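Local coordinates for protein dehalogenase (Rhodospirillaceae, PDB 6A41) that probably catalyses a dehalogenation reaction, as an oxidoreductase-type enzyme built on the short-chain dehydrogenase/reductase version of the Rossmann fold, at residues Arg6-Asn12 with Asp78-Asp84; Pro63-Val67 with Arg114-Val119; Ala120-Arg124 with Glu166-Ile172. All coordinates share one frame. Numbering follows the deposited sequence.

Contact 1: residues Arg6-Asn12 with Asp78-Asp84; sequences RVILITN and DALVNND
Parallel strands 7-10 and 79-83 are neighbours at the middle of a Rossmann-type sheet, their axes 4.8 Å apart at closest and crossing at -17°. Both strands are extended; Asp78 has a helical psi, and Asn12 (phi/psi 40/50) turns the chain away. Ile8 lies beside Ala79, Leu9 beside Leu80 and Ile10 beside Val81. Leu9 N gives to Ala79 O and Leu9 O takes Val81 N (both 2.8 Å); Thr11 N gives to Val81 O (3.1 Å). Val7 O receives Asp78 N (2.7 Å) and Ala79 N (3.1 Å), while Val7 N reaches Asp78 OD2 (2.9 Å); Asp78 also bridges to Arg126. On one face the small Ala79 takes up little room, so Ile8 CG1 settles 4.1 Å from Ala79 CB, and Ile8 CG2 meets Val81 CG2 at 3.9 Å. On the other, Leu9 CD2 and Leu80 CD1, both side chains tp, meet at 3.9 Å. After strand 7-10, Thr11, chi1 p, accepts Asn83 N on OG1 (2.9 Å), and Asn12 ND2 donates to Asn83 O (3.0 Å). A water joins Thr11 OG1, Asn82 ND2 and Asp84 OD1. Between the charged Asp78 end and the polar C-terminal edge, where Rossmann folds usually place their cofactor, the meeting side chains are apolar.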
loop_
_atom_site.group_PDB
_atom_site.type_symbol
_atom_site.label_atom_id
_atom_site.label_comp_id
_atom_site.label_asym_id
_atom_site.label_seq_id
_atom_site.Cartn_x
_atom_site.Cartn_y
_atom_site.Cartn_z
ATOM N N ARG A 6 -21.614 -5.687 -24.695
ATOM C CA ARG A 6 -20.726 -6.497 -23.842
ATOM C C ARG A 6 -21.592 -7.480 -23.087
ATOM O O ARG A 6 -22.597 -7.054 -22.517
ATOM C CB ARG A 6 -19.912 -5.626 -22.853
ATOM C CG ARG A 6 -18.913 -4.669 -23.502
ATOM C CD ARG A 6 -17.788 -5.456 -24.194
ATOM N NE ARG A 6 -16.970 -4.562 -25.026
ATOM C CZ ARG A 6 -17.069 -4.429 -26.347
ATOM N NH1 ARG A 6 -17.966 -5.098 -27.058
ATOM N NH2 ARG A 6 -16.276 -3.569 -26.972
ATOM N N VAL A 7 -21.181 -8.731 -23.042
ATOM C CA VAL A 7 -21.862 -9.790 -22.295
ATOM C C VAL A 7 -21.170 -9.881 -20.923
ATOM O O VAL A 7 -19.924 -10.197 -20.872
ATOM C CB VAL A 7 -21.763 -11.187 -23.031
ATOM C CG1 VAL A 7 -22.415 -12.274 -22.200
ATOM C CG2 VAL A 7 -22.395 -11.064 -24.417
ATOM N N ILE A 8 -21.946 -9.582 -19.868
ATOM C CA ILE A 8 -21.432 -9.549 -18.508
ATOM C C ILE A 8 -22.106 -10.664 -17.709
ATOM O O ILE A 8 -23.325 -10.664 -17.610
ATOM C CB ILE A 8 -21.717 -8.205 -17.890
ATOM C CG1 ILE A 8 -20.962 -7.205 -18.758
ATOM C CG2 ILE A 8 -21.201 -8.132 -16.468
ATOM C CD1 ILE A 8 -21.013 -5.847 -18.310
ATOM N N LEU A 9 -21.338 -11.553 -17.101
ATOM C CA LEU A 9 -21.928 -12.567 -16.244
ATOM C C LEU A 9 -21.718 -12.140 -14.806
ATOM O O LEU A 9 -20.573 -11.921 -14.393
ATOM C CB LEU A 9 -21.100 -13.851 -16.498
ATOM C CG LEU A 9 -21.386 -14.955 -15.536
ATOM C CD1 LEU A 9 -22.871 -15.272 -15.582
ATOM C CD2 LEU A 9 -20.464 -16.171 -15.900
ATOM N N ILE A 10 -22.761 -12.018 -14.010
ATOM C CA ILE A 10 -22.654 -11.609 -12.649
ATOM C C ILE A 10 -23.072 -12.845 -11.785
ATOM O O ILE A 10 -24.111 -13.457 -12.019
ATOM C CB ILE A 10 -23.608 -10.484 -12.311
ATOM C CG1 ILE A 10 -23.431 -9.249 -13.261
ATOM C CG2 ILE A 10 -23.434 -10.030 -10.837
ATOM C CD1 ILE A 10 -24.505 -8.181 -13.149
ATOM N N THR A 11 -22.247 -13.247 -10.857
ATOM C CA THR A 11 -22.560 -14.335 -9.976
ATOM C C THR A 11 -23.307 -13.877 -8.724
ATOM O O THR A 11 -23.320 -12.723 -8.334
ATOM C CB THR A 11 -21.305 -15.104 -9.525
ATOM O OG1 THR A 11 -20.430 -14.238 -8.776
ATOM C CG2 THR A 11 -20.552 -15.581 -10.735
ATOM N N ASN A 12 -23.929 -14.840 -8.068
ATOM C CA ASN A 12 -24.654 -14.635 -6.805
ATOM C C ASN A 12 -25.432 -13.345 -6.806
ATOM O O ASN A 12 -25.376 -12.522 -5.846
ATOM C CB ASN A 12 -23.657 -14.758 -5.673
ATOM C CG ASN A 12 -22.859 -16.045 -5.683
ATOM O OD1 ASN A 12 -23.427 -17.148 -5.562
ATOM N ND2 ASN A 12 -21.583 -15.951 -5.913
ATOM N N ASP A 78 -17.778 -11.402 -22.059
ATOM C CA ASP A 78 -16.789 -10.335 -22.096
ATOM C C ASP A 78 -16.257 -10.016 -20.704
ATOM O O ASP A 78 -15.093 -9.550 -20.567
ATOM C CB ASP A 78 -17.378 -9.070 -22.679
ATOM C CG ASP A 78 -17.632 -9.196 -24.173
ATOM O OD1 ASP A 78 -16.653 -9.470 -24.923
ATOM O OD2 ASP A 78 -18.792 -9.149 -24.598
ATOM N N ALA A 79 -17.115 -10.095 -19.666
ATOM C CA ALA A 79 -16.706 -9.828 -18.316
ATOM C C ALA A 79 -17.343 -10.759 -17.306
ATOM O O ALA A 79 -18.586 -11.080 -17.420
ATOM C CB ALA A 79 -17.139 -8.403 -17.930
ATOM N N LEU A 80 -16.531 -11.248 -16.391
ATOM C CA LEU A 80 -16.996 -11.991 -15.237
ATOM C C LEU A 80 -16.990 -11.084 -14.024
ATOM O O LEU A 80 -15.894 -10.597 -13.615
ATOM C CB LEU A 80 -16.187 -13.226 -14.978
ATOM C CG LEU A 80 -16.318 -14.008 -13.653
ATOM C CD1 LEU A 80 -17.758 -14.558 -13.610
ATOM C CD2 LEU A 80 -15.313 -15.123 -13.549
ATOM N N VAL A 81 -18.122 -10.926 -13.375
ATOM C CA VAL A 81 -18.147 -10.213 -12.124
ATOM C C VAL A 81 -18.317 -11.229 -11.017
ATOM O O VAL A 81 -19.437 -11.855 -10.887
ATOM C CB VAL A 81 -19.304 -9.186 -12.112
ATOM C CG1 VAL A 81 -19.414 -8.532 -10.771
ATOM C CG2 VAL A 81 -19.143 -8.159 -13.206
ATOM N N ASN A 82 -17.251 -11.509 -10.292
ATOM C CA ASN A 82 -17.292 -12.514 -9.239
ATOM C C ASN A 82 -17.817 -11.765 -7.982
ATOM O O ASN A 82 -17.052 -11.125 -7.327
ATOM C CB ASN A 82 -15.934 -13.058 -8.942
ATOM C CG ASN A 82 -15.469 -14.190 -9.866
ATOM O OD1 ASN A 82 -14.329 -14.158 -10.328
ATOM N ND2 ASN A 82 -16.212 -15.206 -9.940
ATOM N N ASN A 83 -19.106 -11.863 -7.709
ATOM C CA ASN A 83 -19.823 -11.206 -6.664
ATOM C C ASN A 83 -20.023 -12.218 -5.521
ATOM O O ASN A 83 -20.877 -13.045 -5.541
ATOM C CB ASN A 83 -21.108 -10.669 -7.243
ATOM C CG ASN A 83 -22.016 -10.072 -6.204
ATOM O OD1 ASN A 83 -21.641 -9.108 -5.493
ATOM N ND2 ASN A 83 -23.212 -10.586 -6.112
ATOM N N ASP A 84 -19.086 -12.201 -4.587
ATOM C CA ASP A 84 -18.933 -13.213 -3.558
ATOM C C ASP A 84 -19.097 -12.562 -2.183
ATOM O O ASP A 84 -18.543 -11.484 -1.923
ATOM C CB ASP A 84 -17.551 -13.904 -3.699
ATOM C CG ASP A 84 -17.323 -14.360 -5.133
ATOM O OD1 ASP A 84 -18.020 -15.285 -5.563
ATOM O OD2 ASP A 84 -16.504 -13.710 -5.835
HETATM O O HOH W 1 -18.234 -15.705 -7.997
HETATM O O HOH W 2 -19.667 -17.904 -7.042
#

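Contact 2: residues Pro63-Val67 with Arg114-Val119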
loop_
_atom_site.group_PDB
_atom_site.type_symbol
_atom_site.label_atom_id
_atom_site.label_comp_id
_atom_site.label_asym_id
_atom_site.label_seq_id
_atom_site.Cartn_x
_atom_site.Cartn_y
_atom_site.Cartn_z
ATOM N N PRO A 63 -21.239 -24.593 -10.719
ATOM C CA PRO A 63 -20.235 -23.831 -11.504
ATOM C C PRO A 63 -19.971 -24.260 -12.923
ATOM O O PRO A 63 -20.186 -23.480 -13.844
ATOM C CB PRO A 63 -18.987 -23.891 -10.646
ATOM C CG PRO A 63 -19.569 -23.950 -9.267
ATOM C CD PRO A 63 -20.716 -24.913 -9.397
ATOM N N ALA A 64 -19.527 -25.465 -13.126
ATOM C CA ALA A 64 -19.250 -25.941 -14.469
ATOM C C ALA A 64 -20.502 -25.901 -15.387
ATOM O O ALA A 64 -20.421 -25.386 -16.516
ATOM C CB ALA A 64 -18.646 -27.334 -14.388
ATOM N N ALA A 65 -21.644 -26.379 -14.915
ATOM C CA ALA A 65 -22.863 -26.349 -15.733
ATOM C C ALA A 65 -23.296 -24.912 -16.002
ATOM O O ALA A 65 -23.855 -24.593 -17.080
ATOM C CB ALA A 65 -24.004 -27.114 -15.006
HETATM N N MSE A 66 -23.161 -24.067 -14.959
HETATM C CA MSE A 66 -23.618 -22.635 -15.077
HETATM C C MSE A 66 -22.787 -21.933 -16.132
HETATM O O MSE A 66 -23.322 -21.256 -16.985
HETATM C CB MSE A 66 -23.594 -21.939 -13.753
HETATM C CG MSE A 66 -24.157 -20.515 -13.805
HETATM SE SE MSE A 66 -22.727 -19.253 -14.443
HETATM C CE MSE A 66 -21.684 -19.439 -12.725
ATOM N N VAL A 67 -21.484 -22.172 -16.131
ATOM C CA VAL A 67 -20.580 -21.558 -17.153
ATOM C C VAL A 67 -20.834 -22.048 -18.544
ATOM O O VAL A 67 -20.857 -21.255 -19.480
ATOM C CB VAL A 67 -19.086 -21.678 -16.753
ATOM C CG1 VAL A 67 -18.147 -21.208 -17.859
ATOM C CG2 VAL A 67 -18.892 -20.831 -15.553
ATOM N N ARG A 114 -12.264 -20.808 -8.622
ATOM C CA ARG A 114 -12.865 -21.834 -9.458
ATOM C C ARG A 114 -13.617 -21.283 -10.655
ATOM O O ARG A 114 -13.442 -21.791 -11.788
ATOM C CB ARG A 114 -13.735 -22.772 -8.576
ATOM C CG ARG A 114 -14.569 -23.868 -9.269
ATOM C CD ARG A 114 -13.725 -24.832 -10.039
ATOM N NE ARG A 114 -14.556 -25.944 -10.600
ATOM C CZ ARG A 114 -14.236 -26.683 -11.670
ATOM N NH1 ARG A 114 -13.104 -26.460 -12.294
ATOM N NH2 ARG A 114 -15.084 -27.582 -12.164
ATOM N N LEU A 115 -14.457 -20.270 -10.416
ATOM C CA LEU A 115 -15.192 -19.656 -11.475
ATOM C C LEU A 115 -14.260 -19.031 -12.495
ATOM O O LEU A 115 -14.532 -19.147 -13.705
ATOM C CB LEU A 115 -16.144 -18.589 -11.049
ATOM C CG LEU A 115 -17.463 -19.141 -10.552
ATOM C CD1 LEU A 115 -18.268 -17.971 -10.044
ATOM C CD2 LEU A 115 -18.321 -19.905 -11.546
ATOM N N THR A 116 -13.175 -18.412 -12.045
ATOM C CA THR A 116 -12.190 -17.850 -12.964
ATOM C C THR A 116 -11.523 -18.927 -13.830
ATOM O O THR A 116 -11.371 -18.725 -15.045
ATOM C CB THR A 116 -11.167 -17.009 -12.235
ATOM O OG1 THR A 116 -11.835 -16.042 -11.425
ATOM C CG2 THR A 116 -10.278 -16.283 -13.142
ATOM N N GLN A 117 -11.226 -20.092 -13.256
ATOM C CA GLN A 117 -10.642 -21.206 -13.986
ATOM C C GLN A 117 -11.569 -21.723 -15.113
ATOM O O GLN A 117 -11.132 -22.051 -16.170
ATOM C CB GLN A 117 -10.496 -22.424 -13.089
ATOM C CG GLN A 117 -9.370 -22.363 -12.144
ATOM C CD GLN A 117 -9.256 -23.731 -11.412
ATOM O OE1 GLN A 117 -10.196 -24.052 -10.661
ATOM N NE2 GLN A 117 -8.213 -24.538 -11.712
ATOM N N LEU A 118 -12.852 -21.750 -14.811
ATOM C CA LEU A 118 -13.922 -22.091 -15.762
ATOM C C LEU A 118 -14.138 -21.058 -16.861
ATOM O O LEU A 118 -14.318 -21.430 -18.005
ATOM C CB LEU A 118 -15.208 -22.386 -14.977
ATOM C CG LEU A 118 -15.183 -23.638 -14.179
ATOM C CD1 LEU A 118 -16.342 -23.600 -13.188
ATOM C CD2 LEU A 118 -15.308 -24.907 -15.070
ATOM N N VAL A 119 -14.026 -19.764 -16.573
ATOM C CA VAL A 119 -14.384 -18.721 -17.595
ATOM C C VAL A 119 -13.192 -18.274 -18.425
ATOM O O VAL A 119 -13.360 -17.920 -19.593
ATOM C CB VAL A 119 -14.991 -17.460 -16.872
ATOM C CG1 VAL A 119 -15.263 -16.305 -17.805
ATOM C CG2 VAL A 119 -16.383 -17.802 -16.346
#
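Helices 63-74 and 98-126 pack side by side on one face of the Rossmann-type sheet, the short segments crossing at -40° with axes 9.9 Å apart. No hydrogen bond links them, and the contact is almost wholly apolar. Arg114 begins it at the outer margin, its NH2 lying 4.2 Å from Ala64 CB, and also packs on Ile98 of the second subunit. One residue on, Leu115 sends CD2 between the side chains of the facing helix, 3.6 Å from CE of selenomethionine Met66, 4.1 Å from Pro63 CB and 4.2 Å from Val67 CG2. Gln117 lies on the side of the helix away from 63-67, and its NE2 hydrogen-bonds to Leu93 O of the second subunit. Leu118, a turn after Arg114, points at the first turn of helix 63-74: its CD1 is 3.7 Å from Pro63 CB, its CB 4.0 Å from Val67 CG2. Val119 finishes the interface on the side of the sheet, where it also touches Leu80, with its CG2 4.0 Å from Val67 CG2.

Contact 3: residues Ala120-Arg124 with Glu166-Ile172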
loop_
_atom_site.group_PDB
_atom_site.type_symbol
_atom_site.label_atom_id
_atom_site.label_comp_id
_atom_site.label_asym_id
_atom_site.label_seq_id
_atom_site.Cartn_x
_atom_site.Cartn_y
_atom_site.Cartn_z
ATOM N N ALA A 120 -12.039 -18.147 -17.773
ATOM C CA ALA A 120 -10.799 -17.682 -18.407
ATOM C C ALA A 120 -10.402 -18.349 -19.776
ATOM O O ALA A 120 -10.043 -17.574 -20.723
ATOM C CB ALA A 120 -9.600 -17.621 -17.434
ATOM N N PRO A 121 -10.562 -19.656 -19.920
ATOM C CA PRO A 121 -10.122 -20.255 -21.149
ATOM C C PRO A 121 -10.855 -19.714 -22.409
ATOM O O PRO A 121 -10.220 -19.546 -23.473
ATOM C CB PRO A 121 -10.430 -21.745 -20.952
ATOM C CG PRO A 121 -10.382 -21.954 -19.518
ATOM C CD PRO A 121 -10.822 -20.686 -18.886
ATOM N N SER A 122 -12.130 -19.431 -22.276
ATOM C CA SER A 122 -12.892 -18.847 -23.391
ATOM C C SER A 122 -12.426 -17.448 -23.774
ATOM O O SER A 122 -12.436 -17.091 -24.948
ATOM C CB SER A 122 -14.394 -18.813 -23.084
ATOM O OG SER A 122 -14.711 -17.874 -22.034
HETATM N N MSE A 123 -11.985 -16.680 -22.785
HETATM C CA MSE A 123 -11.451 -15.315 -22.987
HETATM C C MSE A 123 -10.131 -15.374 -23.646
HETATM O O MSE A 123 -9.824 -14.525 -24.494
HETATM C CB MSE A 123 -11.318 -14.564 -21.662
HETATM C CG MSE A 123 -12.665 -14.502 -20.968
HETATM SE SE MSE A 123 -12.485 -13.441 -19.317
HETATM C CE MSE A 123 -14.344 -12.949 -19.077
ATOM N N ARG A 124 -9.290 -16.351 -23.263
ATOM C CA ARG A 124 -7.967 -16.405 -23.812
ATOM C C ARG A 124 -7.979 -16.622 -25.346
ATOM O O ARG A 124 -7.181 -16.023 -26.081
ATOM C CB ARG A 124 -7.108 -17.455 -23.136
ATOM C CG ARG A 124 -6.829 -17.169 -21.637
ATOM C CD ARG A 124 -5.747 -18.202 -21.322
ATOM N NE ARG A 124 -5.113 -18.272 -20.062
ATOM C CZ ARG A 124 -3.982 -17.681 -19.784
ATOM N NH1 ARG A 124 -3.405 -16.844 -20.602
ATOM N NH2 ARG A 124 -3.498 -17.846 -18.599
ATOM N N GLU A 166 -0.857 -13.314 -15.018
ATOM C CA GLU A 166 -0.980 -14.568 -15.745
ATOM C C GLU A 166 -1.861 -14.432 -17.027
ATOM O O GLU A 166 -1.558 -15.008 -18.111
ATOM C CB GLU A 166 -1.605 -15.560 -14.715
ATOM C CG GLU A 166 -1.945 -16.903 -15.271
ATOM C CD GLU A 166 -2.238 -18.004 -14.227
ATOM O OE1 GLU A 166 -1.850 -17.928 -12.999
ATOM O OE2 GLU A 166 -2.812 -18.998 -14.741
ATOM N N LEU A 167 -2.874 -13.567 -16.995
ATOM C CA LEU A 167 -3.788 -13.379 -18.088
ATOM C C LEU A 167 -3.546 -12.123 -18.928
ATOM O O LEU A 167 -4.139 -11.992 -20.030
ATOM C CB LEU A 167 -5.198 -13.263 -17.509
ATOM C CG LEU A 167 -5.743 -14.506 -16.843
ATOM C CD1 LEU A 167 -7.020 -14.302 -16.132
ATOM C CD2 LEU A 167 -5.955 -15.563 -17.885
ATOM N N GLY A 168 -2.595 -11.264 -18.514
ATOM C CA GLY A 168 -2.395 -9.937 -19.156
ATOM C C GLY A 168 -1.872 -9.994 -20.571
ATOM O O GLY A 168 -2.222 -9.117 -21.415
ATOM N N ARG A 169 -1.099 -11.019 -20.877
ATOM C CA ARG A 169 -0.621 -11.107 -22.237
ATOM C C ARG A 169 -1.735 -11.449 -23.250
ATOM O O ARG A 169 -1.584 -11.219 -24.497
ATOM C CB ARG A 169 0.558 -12.059 -22.337
ATOM C CG ARG A 169 1.860 -11.538 -21.650
ATOM C CD ARG A 169 2.213 -10.058 -21.986
ATOM N NE ARG A 169 3.618 -9.870 -21.599
ATOM C CZ ARG A 169 4.108 -8.816 -20.999
ATOM N NH1 ARG A 169 3.304 -7.874 -20.686
ATOM N NH2 ARG A 169 5.342 -8.711 -20.630
ATOM N N ASP A 170 -2.809 -12.015 -22.758
ATOM C CA ASP A 170 -3.996 -12.239 -23.577
ATOM C C ASP A 170 -5.009 -11.084 -23.538
ATOM O O ASP A 170 -6.154 -11.247 -23.928
ATOM C CB ASP A 170 -4.608 -13.520 -23.130
ATOM C CG ASP A 170 -3.853 -14.774 -23.705
ATOM O OD1 ASP A 170 -2.984 -14.593 -24.600
ATOM O OD2 ASP A 170 -4.166 -15.884 -23.242
ATOM N N SER A 171 -4.533 -9.932 -23.045
ATOM C CA SER A 171 -5.250 -8.728 -22.899
ATOM C C SER A 171 -6.449 -8.802 -21.929
ATOM O O SER A 171 -7.251 -7.883 -21.896
ATOM C CB SER A 171 -5.708 -8.137 -24.242
ATOM O OG SER A 171 -4.637 -8.066 -25.151
ATOM N N ILE A 172 -6.525 -9.744 -21.063
ATOM C CA ILE A 172 -7.624 -9.787 -20.165
ATOM C C ILE A 172 -7.189 -9.060 -18.909
ATOM O O ILE A 172 -6.085 -9.314 -18.371
ATOM C CB ILE A 172 -7.845 -11.268 -19.843
ATOM C CG1 ILE A 172 -8.307 -11.998 -21.116
ATOM C CG2 ILE A 172 -8.787 -11.489 -18.681
ATOM C CD1 ILE A 172 -8.060 -13.452 -20.963
#
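Near its C-terminal end helix 98-126 is kinked, since the N atoms of Pro121 and Ser122 lack bonds to the preceding turn; the backbone closes again with Arg124 N on Ala120 O at 2.9 Å. Facing it, the chain leaves helix 160-167 through a tight turn, with Asp170 N on Leu167 O (3.0 Å) and Ser171 at positive phi, before heading into strand 172-179. Arg124 dominates the contact: its extended side chain carries Arg124 NH1 to Asp170 OD2 in a 2.9 Å salt bridge, while Arg124 NH2 makes a weak 3.5 Å hydrogen bond to Glu166 O. Leu167 CD2 covers one face of the guanidinium, 3.4 Å from Arg124 NH2. Deeper in, Ile172 CD1 presses on CB of selenomethionine Met123 at 3.5 Å, and Ala120 CB meets Leu167 CD2 at 4.2 Å. Lys127, just past helix 98-126, pairs with the other carboxylate oxygen of Asp170. Helix 98-126 is thereby tied to the connection between helix 160-167 and strand 172-179, beside Leu93 of the second subunit.

Contact 1 is the buried centre, a backbone-bonded pair of sheet strands; contacts 2 and 3 lie farther out and are only partly buried. Both of these use helix 98-126 through adjoining segments, contact 2 against helix 63-74 by mainly apolar packing, without a hydrogen bond, contact 3 against 166-172 with a salt bridge added. The same helix joins them to contact 1: Leu115 CD1 lies 3.4 Å from Thr11 CG2, and Met123 CE reaches 3.8 Å from Asp78 O. Contacts 2 and 3 also touch the second subunit, whereas no other chain reaches contact 1. Main-chain bonding thus prevails in the sheet and side-chain interactions between its covering elements.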